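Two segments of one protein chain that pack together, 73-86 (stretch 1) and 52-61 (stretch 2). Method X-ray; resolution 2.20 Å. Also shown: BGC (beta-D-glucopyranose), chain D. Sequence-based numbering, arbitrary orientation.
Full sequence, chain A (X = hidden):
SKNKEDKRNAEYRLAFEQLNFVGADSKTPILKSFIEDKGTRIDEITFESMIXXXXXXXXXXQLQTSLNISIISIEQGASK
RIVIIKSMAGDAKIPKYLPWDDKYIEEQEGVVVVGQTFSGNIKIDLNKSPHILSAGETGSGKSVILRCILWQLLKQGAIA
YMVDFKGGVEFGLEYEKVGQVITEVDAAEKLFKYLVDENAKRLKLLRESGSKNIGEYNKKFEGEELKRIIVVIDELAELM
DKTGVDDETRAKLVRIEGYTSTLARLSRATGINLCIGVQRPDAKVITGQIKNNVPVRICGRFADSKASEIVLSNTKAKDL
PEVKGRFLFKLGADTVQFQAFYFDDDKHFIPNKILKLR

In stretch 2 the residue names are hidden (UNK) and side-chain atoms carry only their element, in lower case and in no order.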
# COMPACT_ATOMS: atom_id res chain seq x y z
N SER A 73 4.27 12.06 -18.09
CA SER A 73 3.90 11.76 -19.47
C SER A 73 3.36 12.98 -20.19
O SER A 73 2.92 13.95 -19.55
CB SER A 73 2.84 10.65 -19.54
OG SER A 73 1.61 11.07 -18.96
N ILE A 74 3.38 12.92 -21.53
CA ILE A 74 2.76 13.90 -22.42
C ILE A 74 1.91 13.08 -23.38
O ILE A 74 2.41 12.11 -23.95
CB ILE A 74 3.71 14.88 -23.15
CG1 ILE A 74 4.66 15.58 -22.15
CG2 ILE A 74 2.90 15.93 -23.93
CD1 ILE A 74 5.40 16.94 -22.66
N GLU A 75 0.62 13.40 -23.49
CA GLU A 75 -0.29 12.71 -24.42
C GLU A 75 -1.09 13.69 -25.27
O GLU A 75 -1.38 14.80 -24.82
CB GLU A 75 -1.21 11.71 -23.69
CG GLU A 75 -2.30 12.32 -22.82
CD GLU A 75 -3.21 11.35 -22.09
OE1 GLU A 75 -2.98 11.12 -20.87
OE2 GLU A 75 -4.16 10.83 -22.72
N GLN A 76 -1.46 13.26 -26.48
CA GLN A 76 -2.32 14.04 -27.35
C GLN A 76 -3.74 13.93 -26.78
O GLN A 76 -4.14 12.86 -26.33
CB GLN A 76 -2.27 13.48 -28.79
CG GLN A 76 -2.79 14.46 -29.85
CD GLN A 76 -1.71 15.40 -30.34
OE1 GLN A 76 -1.59 16.55 -29.90
NE2 GLN A 76 -0.90 14.94 -31.28
N GLY A 77 -4.47 15.05 -26.75
CA GLY A 77 -5.84 15.10 -26.27
C GLY A 77 -6.83 14.78 -27.37
O GLY A 77 -6.51 14.01 -28.28
N ALA A 78 -8.05 15.40 -27.32
CA ALA A 78 -9.11 15.20 -28.32
C ALA A 78 -8.62 15.41 -29.74
O ALA A 78 -8.83 14.54 -30.59
CB ALA A 78 -10.29 16.13 -28.04
N SER A 79 -7.93 16.54 -30.00
CA SER A 79 -7.39 16.88 -31.32
C SER A 79 -5.87 16.90 -31.33
O SER A 79 -5.23 16.72 -30.29
CB SER A 79 -7.92 18.24 -31.77
OG SER A 79 -7.17 19.31 -31.21
N LYS A 80 -5.29 17.17 -32.51
CA LYS A 80 -3.85 17.29 -32.65
C LYS A 80 -3.38 18.69 -32.17
O LYS A 80 -2.18 18.97 -32.16
CB LYS A 80 -3.40 16.95 -34.09
CG LYS A 80 -3.03 15.46 -34.28
CD LYS A 80 -4.23 14.49 -34.19
CE LYS A 80 -3.85 13.12 -33.69
NZ LYS A 80 -5.03 12.40 -33.13
N ARG A 81 -4.33 19.55 -31.73
CA ARG A 81 -4.07 20.87 -31.15
C ARG A 81 -3.97 20.82 -29.61
O ARG A 81 -3.60 21.81 -29.00
CB ARG A 81 -5.19 21.85 -31.52
CG ARG A 81 -5.10 22.42 -32.92
CD ARG A 81 -6.15 23.50 -33.11
NE ARG A 81 -5.67 24.80 -32.64
CZ ARG A 81 -5.13 25.72 -33.43
NH1 ARG A 81 -5.03 25.51 -34.74
NH2 ARG A 81 -4.71 26.87 -32.92
N ILE A 82 -4.32 19.68 -29.00
CA ILE A 82 -4.36 19.53 -27.54
C ILE A 82 -3.30 18.57 -27.02
O ILE A 82 -3.24 17.42 -27.47
CB ILE A 82 -5.80 19.13 -27.05
CG1 ILE A 82 -6.90 20.16 -27.49
CG2 ILE A 82 -5.87 18.85 -25.53
CD1 ILE A 82 -6.92 21.56 -26.80
N VAL A 83 -2.51 19.03 -26.04
CA VAL A 83 -1.55 18.18 -25.33
C VAL A 83 -1.89 18.19 -23.86
O VAL A 83 -2.36 19.21 -23.34
CB VAL A 83 -0.03 18.42 -25.60
CG1 VAL A 83 0.29 18.30 -27.08
CG2 VAL A 83 0.45 19.74 -25.02
N ILE A 84 -1.72 17.06 -23.22
CA ILE A 84 -2.03 16.85 -21.82
C ILE A 84 -0.76 16.34 -21.18
O ILE A 84 -0.22 15.32 -21.61
CB ILE A 84 -3.19 15.82 -21.65
CG1 ILE A 84 -4.49 16.30 -22.36
CG2 ILE A 84 -3.40 15.48 -20.15
CD1 ILE A 84 -5.63 15.28 -22.47
N ILE A 85 -0.27 17.07 -20.17
CA ILE A 85 0.96 16.73 -19.47
C ILE A 85 0.58 16.29 -18.06
O ILE A 85 -0.21 16.98 -17.40
CB ILE A 85 1.91 17.96 -19.41
CG1 ILE A 85 2.21 18.54 -20.82
CG2 ILE A 85 3.23 17.64 -18.64
CD1 ILE A 85 2.89 19.90 -20.82
N LYS A 86 1.12 15.12 -17.63
CA LYS A 86 0.97 14.64 -16.27
C LYS A 86 2.31 14.97 -15.63
O LYS A 86 3.36 14.62 -16.17
CB LYS A 86 0.65 13.12 -16.24
CG LYS A 86 -0.71 12.72 -16.86
CD LYS A 86 -1.97 13.52 -16.38
CE LYS A 86 -2.20 13.54 -14.87
NZ LYS A 86 -2.29 12.18 -14.30
N UNK A 52 3.46 19.97 -32.92
CA UNK A 52 3.22 18.51 -32.87
C UNK A 52 3.71 17.85 -31.57
O UNK A 52 4.67 18.32 -30.94
c UNK A 52 3.93 17.97 -34.13
c UNK A 52 4.32 20.35 -34.07
c UNK A 52 4.83 19.07 -34.61
N UNK A 53 3.02 16.79 -31.14
CA UNK A 53 3.31 16.03 -29.92
C UNK A 53 4.79 15.56 -29.85
O UNK A 53 5.37 15.58 -28.78
c UNK A 53 1.79 14.90 -27.27
c UNK A 53 2.29 14.86 -29.74
c UNK A 53 2.39 14.20 -28.35
c UNK A 53 2.43 13.79 -30.85
N UNK A 54 5.37 15.15 -31.00
CA UNK A 54 6.75 14.68 -31.11
C UNK A 54 7.73 15.81 -30.81
O UNK A 54 8.77 15.56 -30.20
c UNK A 54 4.82 13.85 -33.75
o UNK A 54 4.65 12.61 -33.81
o UNK A 54 3.87 14.67 -33.78
c UNK A 54 7.04 13.94 -32.43
c UNK A 54 6.23 14.40 -33.64
N UNK A 55 7.37 17.06 -31.16
CA UNK A 55 8.18 18.23 -30.80
C UNK A 55 8.09 18.50 -29.26
O UNK A 55 9.13 18.66 -28.63
c UNK A 55 8.70 20.66 -31.31
o UNK A 55 8.15 19.03 -33.02
c UNK A 55 7.86 19.42 -31.68
N UNK A 56 6.87 18.43 -28.66
CA UNK A 56 6.70 18.57 -27.20
C UNK A 56 7.57 17.51 -26.51
O UNK A 56 8.20 17.80 -25.49
c UNK A 56 2.80 22.70 -24.72
c UNK A 56 3.72 21.86 -24.06
c UNK A 56 4.31 19.51 -27.00
c UNK A 56 3.91 20.49 -26.03
c UNK A 56 5.23 18.34 -26.76
c UNK A 56 3.00 21.37 -26.68
n UNK A 56 2.84 20.92 -27.96
c UNK A 56 3.65 19.81 -28.15
c UNK A 56 4.28 20.76 -24.70
c UNK A 56 2.42 22.46 -26.03
N UNK A 57 7.59 16.26 -27.06
CA UNK A 57 8.35 15.17 -26.46
C UNK A 57 9.85 15.42 -26.51
O UNK A 57 10.55 15.16 -25.53
c UNK A 57 6.10 12.03 -26.98
c UNK A 57 6.56 13.39 -26.51
c UNK A 57 7.95 13.81 -27.05
c UNK A 57 4.76 11.71 -26.35
n UNK A 57 4.35 10.31 -26.58
N UNK A 58 10.33 16.03 -27.61
CA UNK A 58 11.74 16.41 -27.74
C UNK A 58 12.10 17.51 -26.73
O UNK A 58 13.26 17.62 -26.30
c UNK A 58 12.00 16.92 -29.15
o UNK A 58 12.04 15.80 -30.01
N UNK A 59 11.10 18.32 -26.35
CA UNK A 59 11.33 19.41 -25.43
C UNK A 59 11.16 19.03 -23.99
O UNK A 59 11.35 19.92 -23.18
c UNK A 59 12.32 23.62 -27.14
c UNK A 59 10.44 20.60 -25.78
c UNK A 59 11.69 22.74 -26.27
c UNK A 59 11.11 21.56 -26.73
c UNK A 59 11.17 21.30 -28.10
c UNK A 59 12.33 23.36 -28.50
o UNK A 59 12.90 24.27 -29.36
c UNK A 59 11.73 22.21 -28.99
N UNK A 60 10.83 17.76 -23.64
CA UNK A 60 10.61 17.34 -22.23
C UNK A 60 11.79 17.74 -21.30
O UNK A 60 11.53 18.40 -20.28
c UNK A 60 8.72 15.65 -22.40
c UNK A 60 8.27 14.13 -22.53
c UNK A 60 10.22 15.83 -22.08
c UNK A 60 10.55 15.27 -20.67
N UNK A 61 13.06 17.38 -21.58
CA UNK A 61 14.13 17.81 -20.69
C UNK A 61 14.09 19.31 -20.44
O UNK A 61 14.14 19.69 -19.29
c UNK A 61 15.40 17.38 -21.43
c UNK A 61 13.61 16.59 -22.70
c UNK A 61 14.97 16.19 -22.20
C2 BGC D . -6.42 11.87 -13.46
C3 BGC D . -7.03 12.06 -12.07
C4 BGC D . -6.29 13.14 -11.29
C5 BGC D . -6.20 14.42 -12.12
C6 BGC D . -5.35 15.50 -11.48
C1 BGC D . -6.32 13.21 -14.18
O1 BGC D . -5.65 13.01 -15.38
O2 BGC D . -7.21 10.99 -14.25
O3 BGC D . -6.96 10.83 -11.35
O4 BGC D . -6.93 13.41 -10.04
O5 BGC D . -5.59 14.13 -13.39
O6 BGC D . -3.98 15.12 -11.44

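Position 52 carries three side-chain carbons that close a ring onto its own backbone N, which makes it Pro 52. Its CA-to-CB bond points away from the hairpin. It sits at the N-cap, and its O accepts the backbone N of position 56 at 3.2 Å, opening the helix.

Position 53 has four carbons, forked at the first, with one arm two carbons long, and no heteroatom. The end of the long arm lies 3.7 Å from Ile 74 CG2 and 3.7 Å from Val 83 CG1, so it bridges the two strands. A beta-branched chain of this shape is isoleucine: Ile 53, with chi1 t and chi2 p. The same CD1 comes within 3.7 Å of the backbone C of Glu 75, while the CB of Ile 53 packs against the side-chain end of Gln 76.

Position 54 shows three carbons, the third bearing two oxygens, a carboxylate on a two-carbon stem. It touches nothing on stretch 1 and is Glu 54, exposed, with its CA-to-CB bond directed away.

Position 55 has one carbon carrying one oxygen and one further carbon. It is out of reach of the strands: Thr 55.

Position 56 has one carbon followed by fused five- and six-membered rings holding eight carbons and one nitrogen. Val 83 CG2 lies over one face, 3.5 Å from the centroid of the six-membered ring and 14° off its normal, a CH-pi contact. Only tryptophan provides such a ring system: Trp 56. Its CZ3 is 3.9 Å from Ile 85 CD1, and its CB is 4.3 Å from Ile 74 CD1. The ring nitrogen NE1 is hydrogen-bonded just outside the stretches, so the buried indole leaves no polar atom unsatisfied.

Position 57 is four carbons in a row ending in nitrogen. Its CA-to-CB bond points sideways, but the end of the extended chain comes nearer to stretch 1, and the carbon before the nitrogen lies 3.4 Å from Ile 74 O: Lys 57.

Position 58 has one carbon and one oxygen, with no contact across: Ser 58.

Position 59 has one carbon and a six-carbon ring bearing one oxygen. The CA-to-CB bond is sideways and the ring leads away from the strands: Tyr 59.

Position 60 again shows four carbons, forked at the first with one longer arm. The first carbon of that arm meets Ile 74 CD1 at 3.6 Å: Ile 60.

Position 61 closes three carbons onto its own N and is out of reach: Pro 61.

The rule is periodicity matched to periodicity. Ile 53, Trp 56 and Ile 60, spaced by three and four, point toward the hairpin; Ile 74, Val 83 and Ile 85 point back from its two strands, while Glu 75 and Ile 84 turn away. The helix runs nearly antiparallel to strand 73-76, at 170°. No hydrogen bond crosses the 440 Å² contact. The strands pair with each other (Glu 75 N to Ile 84 O, 2.8 Å), and apolar packing joins helix and hairpin.

Stretch 2, residues 52-61: PIETWKSYIP
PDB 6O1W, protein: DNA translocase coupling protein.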